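Local coordinates for DNA repair and telomere maintenance protein nbs1 (Schizosaccharomyces pombe, PDB 3HUE) that serves within the MRN complex in DNA double-strand break repair and telomere maintenance, recognising phosphorylated partner proteins through its FHA and BRCT domains, at residues Y23-N28 against R46-T51; K58-G63 against S115-F120; S131-L136 against Q182-V187. One frame throughout, in Å; residues are numbered along the deposited sequence.

Contact 1 of 3, residues Y23-N28 against R46-T51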
loop_
_atom_site.group_PDB
_atom_site.type_symbol
_atom_site.label_atom_id
_atom_site.label_comp_id
_atom_site.label_asym_id
_atom_site.label_seq_id
_atom_site.Cartn_x
_atom_site.Cartn_y
_atom_site.Cartn_z
ATOM N N TYR A 23 -6.107 -24.504 -4.810
ATOM C CA TYR A 23 -6.469 -25.073 -3.512
ATOM C C TYR A 23 -7.542 -26.149 -3.677
ATOM O O TYR A 23 -8.599 -25.895 -4.258
ATOM C CB TYR A 23 -6.968 -23.963 -2.576
ATOM C CG TYR A 23 -5.951 -22.878 -2.295
ATOM C CD1 TYR A 23 -5.874 -21.737 -3.108
ATOM C CD2 TYR A 23 -5.068 -22.985 -1.219
ATOM C CE1 TYR A 23 -4.943 -20.752 -2.874
ATOM C CE2 TYR A 23 -4.140 -21.981 -0.956
ATOM C CZ TYR A 23 -4.076 -20.873 -1.795
ATOM O OH TYR A 23 -3.159 -19.885 -1.540
ATOM N N ILE A 24 -7.266 -27.352 -3.187
ATOM C CA ILE A 24 -8.285 -28.400 -3.205
ATOM C C ILE A 24 -9.005 -28.451 -1.861
ATOM O O ILE A 24 -8.444 -28.784 -0.809
ATOM C CB ILE A 24 -7.776 -29.731 -3.800
ATOM C CG1 ILE A 24 -7.855 -29.607 -5.318
ATOM C CG2 ILE A 24 -8.662 -30.917 -3.391
ATOM C CD1 ILE A 24 -6.680 -30.143 -6.047
ATOM N N VAL A 25 -10.268 -28.065 -1.949
ATOM C CA VAL A 25 -11.144 -27.844 -0.823
ATOM C C VAL A 25 -11.978 -29.108 -0.681
ATOM O O VAL A 25 -12.468 -29.636 -1.677
ATOM C CB VAL A 25 -12.037 -26.599 -1.087
ATOM C CG1 VAL A 25 -12.551 -26.035 0.201
ATOM C CG2 VAL A 25 -11.242 -25.498 -1.806
ATOM N N GLY A 26 -12.116 -29.609 0.541
ATOM C CA GLY A 26 -12.878 -30.845 0.794
ATOM C C GLY A 26 -12.691 -31.380 2.195
ATOM O O GLY A 26 -11.862 -30.868 2.945
ATOM N N ARG A 27 -13.459 -32.405 2.554
ATOM C CA ARG A 27 -13.346 -32.994 3.890
ATOM C C ARG A 27 -12.086 -33.868 4.073
ATOM O O ARG A 27 -11.526 -33.916 5.178
ATOM C CB ARG A 27 -14.648 -33.712 4.323
ATOM C CG ARG A 27 -14.719 -35.213 4.046
ATOM C CD ARG A 27 -15.976 -35.849 4.579
ATOM N NE ARG A 27 -16.038 -37.254 4.182
ATOM C CZ ARG A 27 -16.617 -37.709 3.070
ATOM N NH1 ARG A 27 -17.215 -36.873 2.223
ATOM N NH2 ARG A 27 -16.601 -39.012 2.805
ATOM N N ASN A 28 -11.635 -34.516 2.994
ATOM C CA ASN A 28 -10.540 -35.479 3.078
ATOM C C ASN A 28 -9.279 -34.972 2.437
ATOM O O ASN A 28 -8.792 -35.494 1.431
ATOM C CB ASN A 28 -10.957 -36.848 2.539
ATOM C CG ASN A 28 -11.565 -37.733 3.606
ATOM O OD1 ASN A 28 -11.870 -37.285 4.718
ATOM N ND2 ASN A 28 -11.744 -39.004 3.273
ATOM N N ARG A 46 -12.974 -34.531 -1.908
ATOM C CA ARG A 46 -12.462 -33.392 -2.669
ATOM C C ARG A 46 -13.674 -32.742 -3.362
ATOM O O ARG A 46 -14.253 -33.307 -4.302
ATOM C CB ARG A 46 -11.399 -33.841 -3.683
ATOM C CG ARG A 46 -10.316 -34.752 -3.104
ATOM C CD ARG A 46 -9.594 -35.515 -4.172
ATOM N NE ARG A 46 -8.315 -34.886 -4.455
ATOM C CZ ARG A 46 -8.071 -34.022 -5.436
ATOM N NH1 ARG A 46 -8.998 -33.643 -6.307
ATOM N NH2 ARG A 46 -6.849 -33.538 -5.543
ATOM N N HIS A 47 -14.067 -31.569 -2.867
ATOM C CA HIS A 47 -15.317 -30.906 -3.268
ATOM C C HIS A 47 -15.135 -29.794 -4.297
ATOM O O HIS A 47 -15.845 -29.757 -5.306
ATOM C CB HIS A 47 -16.088 -30.368 -2.047
ATOM C CG HIS A 47 -17.543 -30.098 -2.311
ATOM N ND1 HIS A 47 -18.548 -30.934 -1.870
ATOM C CD2 HIS A 47 -18.161 -29.098 -2.986
ATOM C CE1 HIS A 47 -19.719 -30.456 -2.248
ATOM N NE2 HIS A 47 -19.512 -29.346 -2.933
ATOM N N ALA A 48 -14.219 -28.867 -4.019
ATOM C CA ALA A 48 -14.040 -27.707 -4.871
ATOM C C ALA A 48 -12.595 -27.387 -5.123
ATOM O O ALA A 48 -11.728 -27.746 -4.331
ATOM C CB ALA A 48 -14.761 -26.494 -4.302
ATOM N N ARG A 49 -12.343 -26.738 -6.255
ATOM C CA ARG A 49 -11.047 -26.158 -6.543
ATOM C C ARG A 49 -11.184 -24.651 -6.487
ATOM O O ARG A 49 -12.006 -24.070 -7.183
ATOM C CB ARG A 49 -10.530 -26.594 -7.908
ATOM C CG ARG A 49 -9.144 -26.073 -8.205
ATOM C CD ARG A 49 -8.681 -26.433 -9.587
ATOM N NE ARG A 49 -8.223 -27.813 -9.653
ATOM C CZ ARG A 49 -6.973 -28.215 -9.439
ATOM N NH1 ARG A 49 -6.032 -27.343 -9.140
ATOM N NH2 ARG A 49 -6.664 -29.502 -9.535
ATOM N N PHE A 50 -10.377 -24.028 -5.642
ATOM C CA PHE A 50 -10.306 -22.575 -5.573
ATOM C C PHE A 50 -9.025 -22.198 -6.289
ATOM O O PHE A 50 -7.939 -22.581 -5.855
ATOM C CB PHE A 50 -10.259 -22.082 -4.116
ATOM C CG PHE A 50 -11.580 -22.165 -3.355
ATOM C CD1 PHE A 50 -12.720 -22.806 -3.877
ATOM C CD2 PHE A 50 -11.656 -21.611 -2.074
ATOM C CE1 PHE A 50 -13.895 -22.881 -3.149
ATOM C CE2 PHE A 50 -12.835 -21.673 -1.332
ATOM C CZ PHE A 50 -13.956 -22.317 -1.868
ATOM N N THR A 51 -9.155 -21.495 -7.405
ATOM C CA THR A 51 -7.994 -20.999 -8.128
ATOM C C THR A 51 -7.947 -19.466 -8.072
ATOM O O THR A 51 -8.896 -18.782 -8.442
ATOM C CB THR A 51 -7.935 -21.575 -9.558
ATOM O OG1 THR A 51 -7.674 -22.983 -9.481
ATOM C CG2 THR A 51 -6.845 -20.908 -10.392
#
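I24 meets two arginines across an antiparallel strand pair, its methyl groups lying against the guanidinium groups of R46 and R49. CG2 of I24 stands over the centre of the R46 guanidinium, 3.7 Å above its plane, while CD1 of I24 lies between the two arginines, 3.4 Å from R46 NH2 and 3.5 Å from R49 NH2. The long chain of R46 starts away from the neighbouring strand, but its bend at chi3 (101°) brings the charged end back over the isoleucine. R49 has a further hold, since its NH1 is hydrogen-bonded to T22 OG1.

V25 works on the other face of the sheet. Its CG2 points at the middle of the F50 ring in a CH-pi contact, 3.7 Å from the centroid and 12° off the normal, and A48 borders the same patch. Y23 joins this apolar face, with its CB 4.1 Å from the CB of F50.

The backbone fixes the register. Y23 pairs with F50 through two hydrogen bonds, and V25 N donates to A48 O at 2.8 Å. V25 O then accepts from both H47 N (2.8 Å) and A48 N (3.0 Å), the signature of a classic beta bulge. The bulge sits where strand 48-52 begins, beside the glycine-arginine pair G26-R27 and the serine-to-histidine element S44-H47 typical of FHA domains. H47 bonds to S44 N through ND1 and to G78 O through NE2, tying loops together at this end of the sheet.

Chemically, the two faces of the pair are unlike. One is a buried apolar layer of valine, alanine and aromatic rings. On the other, the arginines shield I24 with the flat faces of their guanidinium groups, a contact of packing and not of charge pairing.

Contact 2 of 3, residues K58-G63 against S115-F120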
loop_
_atom_site.group_PDB
_atom_site.type_symbol
_atom_site.label_atom_id
_atom_site.label_comp_id
_atom_site.label_asym_id
_atom_site.label_seq_id
_atom_site.Cartn_x
_atom_site.Cartn_y
_atom_site.Cartn_z
ATOM N N LYS A 58 -3.670 -3.228 -13.997
ATOM C CA LYS A 58 -4.917 -2.528 -13.658
ATOM C C LYS A 58 -5.318 -2.606 -12.170
ATOM O O LYS A 58 -5.764 -1.594 -11.602
ATOM C CB LYS A 58 -6.027 -3.045 -14.586
ATOM C CG LYS A 58 -7.475 -2.819 -14.175
ATOM C CD LYS A 58 -8.395 -3.536 -15.135
ATOM C CE LYS A 58 -9.666 -3.943 -14.436
ATOM N NZ LYS A 58 -10.433 -4.874 -15.310
ATOM N N ASP A 59 -5.097 -3.771 -11.545
ATOM C CA ASP A 59 -5.446 -4.035 -10.134
ATOM C C ASP A 59 -4.775 -3.131 -9.109
ATOM O O ASP A 59 -5.296 -2.926 -8.005
ATOM C CB ASP A 59 -5.178 -5.498 -9.771
ATOM C CG ASP A 59 -6.162 -6.441 -10.411
ATOM O OD1 ASP A 59 -7.379 -6.205 -10.254
ATOM O OD2 ASP A 59 -5.731 -7.419 -11.065
ATOM N N TYR A 60 -3.626 -2.595 -9.493
ATOM C CA TYR A 60 -2.909 -1.600 -8.719
ATOM C C TYR A 60 -3.628 -0.244 -8.635
ATOM O O TYR A 60 -3.474 0.478 -7.649
ATOM C CB TYR A 60 -1.483 -1.498 -9.270
ATOM C CG TYR A 60 -0.643 -0.389 -8.708
ATOM C CD1 TYR A 60 -0.079 -0.485 -7.428
ATOM C CD2 TYR A 60 -0.423 0.768 -9.458
ATOM C CE1 TYR A 60 0.696 0.544 -6.915
ATOM C CE2 TYR A 60 0.341 1.806 -8.963
ATOM C CZ TYR A 60 0.897 1.689 -7.695
ATOM O OH TYR A 60 1.657 2.726 -7.248
ATOM N N PHE A 61 -4.407 0.076 -9.668
ATOM C CA PHE A 61 -5.057 1.377 -9.797
ATOM C C PHE A 61 -6.507 1.380 -9.335
ATOM O O PHE A 61 -6.969 2.357 -8.732
ATOM C CB PHE A 61 -4.936 1.878 -11.239
ATOM C CG PHE A 61 -3.515 2.145 -11.667
ATOM C CD1 PHE A 61 -2.861 1.269 -12.542
ATOM C CD2 PHE A 61 -2.816 3.264 -11.179
ATOM C CE1 PHE A 61 -1.538 1.507 -12.941
ATOM C CE2 PHE A 61 -1.501 3.510 -11.567
ATOM C CZ PHE A 61 -0.860 2.632 -12.454
ATOM N N THR A 62 -7.202 0.277 -9.609
ATOM C CA THR A 62 -8.628 0.120 -9.311
ATOM C C THR A 62 -8.874 -0.440 -7.916
ATOM O O THR A 62 -9.986 -0.352 -7.390
ATOM C CB THR A 62 -9.287 -0.824 -10.314
ATOM O OG1 THR A 62 -8.723 -2.135 -10.165
ATOM C CG2 THR A 62 -9.095 -0.312 -11.749
ATOM N N GLY A 63 -7.839 -1.050 -7.343
ATOM C CA GLY A 63 -7.930 -1.752 -6.062
ATOM C C GLY A 63 -8.676 -3.061 -6.140
ATOM O O GLY A 63 -9.054 -3.625 -5.110
ATOM N N SER A 115 -8.091 -5.289 0.679
ATOM C CA SER A 115 -7.290 -4.536 -0.285
ATOM C C SER A 115 -5.900 -4.232 0.248
ATOM O O SER A 115 -5.739 -3.762 1.379
ATOM C CB SER A 115 -8.007 -3.275 -0.775
ATOM O OG SER A 115 -8.669 -2.628 0.280
HETATM N N MSE A 116 -4.909 -4.598 -0.562
HETATM C CA MSE A 116 -3.517 -4.312 -0.267
HETATM C C MSE A 116 -2.701 -4.038 -1.526
HETATM O O MSE A 116 -2.483 -4.926 -2.342
HETATM C CB MSE A 116 -2.889 -5.421 0.563
HETATM C CG MSE A 116 -1.927 -4.868 1.561
HETATM SE SE MSE A 116 -0.645 -6.191 2.044
HETATM C CE MSE A 116 0.882 -5.098 2.657
ATOM N N CYS A 117 -2.272 -2.785 -1.656
ATOM C CA CYS A 117 -1.520 -2.300 -2.797
ATOM C C CYS A 117 -0.281 -1.622 -2.308
ATOM O O CYS A 117 -0.351 -0.669 -1.514
ATOM C CB CYS A 117 -2.324 -1.276 -3.564
ATOM S SG CYS A 117 -3.088 -1.896 -4.995
ATOM N N ILE A 118 0.853 -2.103 -2.803
ATOM C CA ILE A 118 2.123 -1.596 -2.349
ATOM C C ILE A 118 2.774 -0.770 -3.444
ATOM O O ILE A 118 3.193 -1.291 -4.481
ATOM C CB ILE A 118 3.065 -2.703 -1.828
ATOM C CG1 ILE A 118 2.435 -3.465 -0.651
ATOM C CG2 ILE A 118 4.331 -2.064 -1.346
ATOM C CD1 ILE A 118 3.179 -4.752 -0.237
ATOM N N GLN A 119 2.852 0.531 -3.206
ATOM C CA GLN A 119 3.627 1.361 -4.094
ATOM C C GLN A 119 5.073 1.445 -3.615
ATOM O O GLN A 119 5.341 1.388 -2.418
ATOM C CB GLN A 119 2.935 2.698 -4.377
ATOM C CG GLN A 119 3.419 3.911 -3.699
ATOM C CD GLN A 119 3.042 5.161 -4.443
ATOM O OE1 GLN A 119 3.747 5.576 -5.355
ATOM N NE2 GLN A 119 1.913 5.770 -4.067
ATOM N N PHE A 120 5.991 1.529 -4.570
ATOM C CA PHE A 120 7.418 1.521 -4.286
ATOM C C PHE A 120 8.024 2.892 -4.496
ATOM O O PHE A 120 7.539 3.678 -5.312
ATOM C CB PHE A 120 8.119 0.463 -5.139
ATOM C CG PHE A 120 8.079 -0.914 -4.542
ATOM C CD1 PHE A 120 6.921 -1.697 -4.589
ATOM C CD2 PHE A 120 9.204 -1.436 -3.922
ATOM C CE1 PHE A 120 6.896 -2.970 -4.012
ATOM C CE2 PHE A 120 9.192 -2.720 -3.356
ATOM C CZ PHE A 120 8.034 -3.479 -3.403
#
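Y60 carries its CG anti to the backbone N (chi1 172°), and chi2 of 76° turns the ring so that its CD1-CE1 side and its hydroxyl reach C117, I118 and Q119. The contact is part of the junction where an FHA domain is fused to the first BRCT domain: the short, weakly bonded helix 59-62 of the former meets residues 117-119, on and next to strand 118-120, which belongs to the parallel sheet of the latter.

C117 makes a sulfur-aromatic contact with Y60, its SG 5.2 Å from the ring centroid and well off the normal, an oblique approach. The same sulfur lies 4.1 Å from Y60 CD1 and sits beside the backbone of the helix, so that it fills the angle between ring and main chain. Further along the ring, the CB of Q119 comes in at the edge, near the ring plane.

The polar ends of the tyrosine are taken up by the loop that follows strand 140-141: Y60 OH is hydrogen-bonded to R143 O, and Y60 O to S145 OG. The ring is therefore held at its far end by one BRCT segment while its flank rests on another. G63 leaves the helix with a positive phi of 73°, a conformation glycine accepts readily, and its carbonyl turns toward S115. Between the C117 sulfur and the Q119 CB, Y60 CE1 lies 3.9 Å from I118 O.

Contact 3 of 3, residues S131-L136 against Q182-V187; sequences SNLNLL and QYLSTV
L184 is the centre of the apolar part of this helix-to-helix contact, with one methyl group serving two partners. Its CD1 touches L136 CD1 at 3.9 Å and L133 CD2 at 4.0 Å. The two approaches differ: L133 meets L184 at about a right angle, whereas L136 and L184 slide past each other in opposite directions. L133 starts off to one side of the neighbouring helix, and it is its CD2 branch that ends near L184 CD1. All three leucines are buried, and they make up the tightly packed part of the contact.

The other part is polar and more open. N132 and S185, both partly exposed, face one another where the helix backbones come nearest, with their CA atoms 7.9 Å apart. The amide of N132 swings out across the gap with chi1 at -155°, until OD1 stands 2.8 Å from S185 OG. That hydroxyl already has a hydrogen-bonded partner inside its own helix, L181 O. Replaced by an alanine, N132 would lose its amide, which would probably leave S185 OG without its polar neighbour on the facing helix and open a gap on the solvent side of the leucines. Only 170 Å² is buried in all, so the two segments meet through a few side-chain ends.

The contact joins the first and last helices of a BRCT domain, which lie together over one face of its four-stranded parallel sheet. W129, one turn before N132, touches S185 and extends the interface along helix 123-135. L181 of helix 178-193, whose carbonyl holds S185, also packs on L133, while L136 reaches F19, so this end of the helix pair borders a loop of the FHA domain.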
loop_
_atom_site.group_PDB
_atom_site.type_symbol
_atom_site.label_atom_id
_atom_site.label_comp_id
_atom_site.label_asym_id
_atom_site.label_seq_id
_atom_site.Cartn_x
_atom_site.Cartn_y
_atom_site.Cartn_z
ATOM N N SER A 131 7.932 -9.940 -8.977
ATOM C CA SER A 131 7.530 -11.356 -9.035
ATOM C C SER A 131 7.076 -11.853 -7.684
ATOM O O SER A 131 5.969 -12.391 -7.567
ATOM C CB SER A 131 8.673 -12.243 -9.523
ATOM O OG SER A 131 8.809 -12.156 -10.921
ATOM N N ASN A 132 7.916 -11.597 -6.675
ATOM C CA ASN A 132 7.679 -11.986 -5.289
ATOM C C ASN A 132 6.298 -11.601 -4.742
ATOM O O ASN A 132 5.620 -12.449 -4.181
ATOM C CB ASN A 132 8.795 -11.436 -4.400
ATOM C CG ASN A 132 8.970 -12.236 -3.134
ATOM O OD1 ASN A 132 8.160 -12.147 -2.204
ATOM N ND2 ASN A 132 10.038 -13.023 -3.083
ATOM N N LEU A 133 5.880 -10.357 -4.978
ATOM C CA LEU A 133 4.564 -9.855 -4.567
ATOM C C LEU A 133 3.439 -10.146 -5.564
ATOM O O LEU A 133 2.277 -10.224 -5.158
ATOM C CB LEU A 133 4.623 -8.357 -4.250
ATOM C CG LEU A 133 5.545 -7.911 -3.113
ATOM C CD1 LEU A 133 5.829 -6.436 -3.240
ATOM C CD2 LEU A 133 4.994 -8.228 -1.736
ATOM N N ASN A 134 3.780 -10.278 -6.854
ATOM C CA ASN A 134 2.849 -10.754 -7.893
ATOM C C ASN A 134 2.300 -12.129 -7.549
ATOM O O ASN A 134 1.087 -12.340 -7.593
ATOM C CB ASN A 134 3.518 -10.753 -9.280
ATOM C CG ASN A 134 2.563 -11.114 -10.409
ATOM O OD1 ASN A 134 1.469 -10.548 -10.531
ATOM N ND2 ASN A 134 2.975 -12.062 -11.248
ATOM N N LEU A 135 3.199 -13.029 -7.141
ATOM C CA LEU A 135 2.830 -14.360 -6.672
ATOM C C LEU A 135 2.124 -14.322 -5.316
ATOM O O LEU A 135 1.308 -15.199 -5.032
ATOM C CB LEU A 135 4.044 -15.308 -6.665
ATOM C CG LEU A 135 4.781 -15.561 -7.993
ATOM C CD1 LEU A 135 6.093 -16.287 -7.751
ATOM C CD2 LEU A 135 3.917 -16.301 -9.036
ATOM N N LEU A 136 2.405 -13.294 -4.507
ATOM C CA LEU A 136 1.686 -13.063 -3.243
ATOM C C LEU A 136 0.344 -12.326 -3.405
ATOM O O LEU A 136 -0.305 -12.029 -2.409
ATOM C CB LEU A 136 2.577 -12.330 -2.222
ATOM C CG LEU A 136 3.685 -13.095 -1.476
ATOM C CD1 LEU A 136 4.721 -12.166 -0.885
ATOM C CD2 LEU A 136 3.151 -13.968 -0.392
ATOM N N GLN A 182 10.531 -9.250 3.266
ATOM C CA GLN A 182 11.247 -10.475 3.641
ATOM C C GLN A 182 10.450 -11.291 4.660
ATOM O O GLN A 182 10.314 -12.511 4.496
ATOM C CB GLN A 182 12.658 -10.159 4.177
ATOM C CG GLN A 182 13.685 -9.874 3.072
ATOM C CD GLN A 182 14.985 -9.262 3.580
ATOM O OE1 GLN A 182 15.777 -9.922 4.255
ATOM N NE2 GLN A 182 15.218 -7.997 3.234
ATOM N N TYR A 183 9.900 -10.601 5.666
ATOM C CA TYR A 183 9.096 -11.222 6.726
ATOM C C TYR A 183 7.806 -11.823 6.178
ATOM O O TYR A 183 7.422 -12.906 6.607
ATOM C CB TYR A 183 8.840 -10.225 7.879
ATOM C CG TYR A 183 8.014 -10.700 9.082
ATOM C CD1 TYR A 183 8.094 -12.021 9.576
ATOM C CD2 TYR A 183 7.195 -9.791 9.772
ATOM C CE1 TYR A 183 7.328 -12.430 10.672
ATOM C CE2 TYR A 183 6.440 -10.191 10.889
ATOM C CZ TYR A 183 6.512 -11.508 11.323
ATOM O OH TYR A 183 5.771 -11.908 12.403
ATOM N N LEU A 184 7.189 -11.145 5.207
ATOM C CA LEU A 184 6.000 -11.632 4.497
ATOM C C LEU A 184 6.243 -12.930 3.729
ATOM O O LEU A 184 5.362 -13.791 3.694
ATOM C CB LEU A 184 5.508 -10.578 3.511
ATOM C CG LEU A 184 4.040 -10.199 3.302
ATOM C CD1 LEU A 184 3.953 -9.551 1.936
ATOM C CD2 LEU A 184 2.997 -11.329 3.435
ATOM N N SER A 185 7.431 -13.065 3.131
ATOM C CA SER A 185 7.750 -14.213 2.278
ATOM C C SER A 185 8.131 -15.455 3.053
ATOM O O SER A 185 7.811 -16.564 2.630
ATOM C CB SER A 185 8.845 -13.865 1.284
ATOM O OG SER A 185 8.453 -12.768 0.484
ATOM N N THR A 186 8.792 -15.275 4.196
ATOM C CA THR A 186 9.194 -16.402 5.054
ATOM C C THR A 186 8.011 -16.975 5.845
ATOM O O THR A 186 8.090 -18.091 6.368
ATOM C CB THR A 186 10.340 -16.034 6.046
ATOM O OG1 THR A 186 10.910 -14.765 5.705
ATOM C CG2 THR A 186 11.436 -17.093 6.001
ATOM N N VAL A 187 6.919 -16.213 5.889
ATOM C CA VAL A 187 5.781 -16.465 6.766
ATOM C C VAL A 187 4.481 -16.784 5.998
ATOM O O VAL A 187 3.507 -17.245 6.611
ATOM C CB VAL A 187 5.745 -15.341 7.893
ATOM C CG1 VAL A 187 4.411 -14.590 8.077
ATOM C CG2 VAL A 187 6.290 -15.890 9.191
#

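The contacts run in series along the chain, from the mixed sheet of the FHA domain through the domain junction into the first BRCT domain. Contact 2 and contact 3 touch, with centres 15 Å apart: F120 CZ meets L133 CD1 at 3.7 Å, so strand 118-120 and the helix that follows it share one core. Contact 1 stands apart, its centre 28 Å from contact 2's and 24 Å from contact 3's, with nearest atoms about 12 and 7 Å away. F19 bridges part of this distance, accepting a hydrogen bond from Y23 of contact 1 and touching L136 of contact 3. FHA and BRCT domains both recognise phosphorylated proteins, and contact 2 lies where they meet.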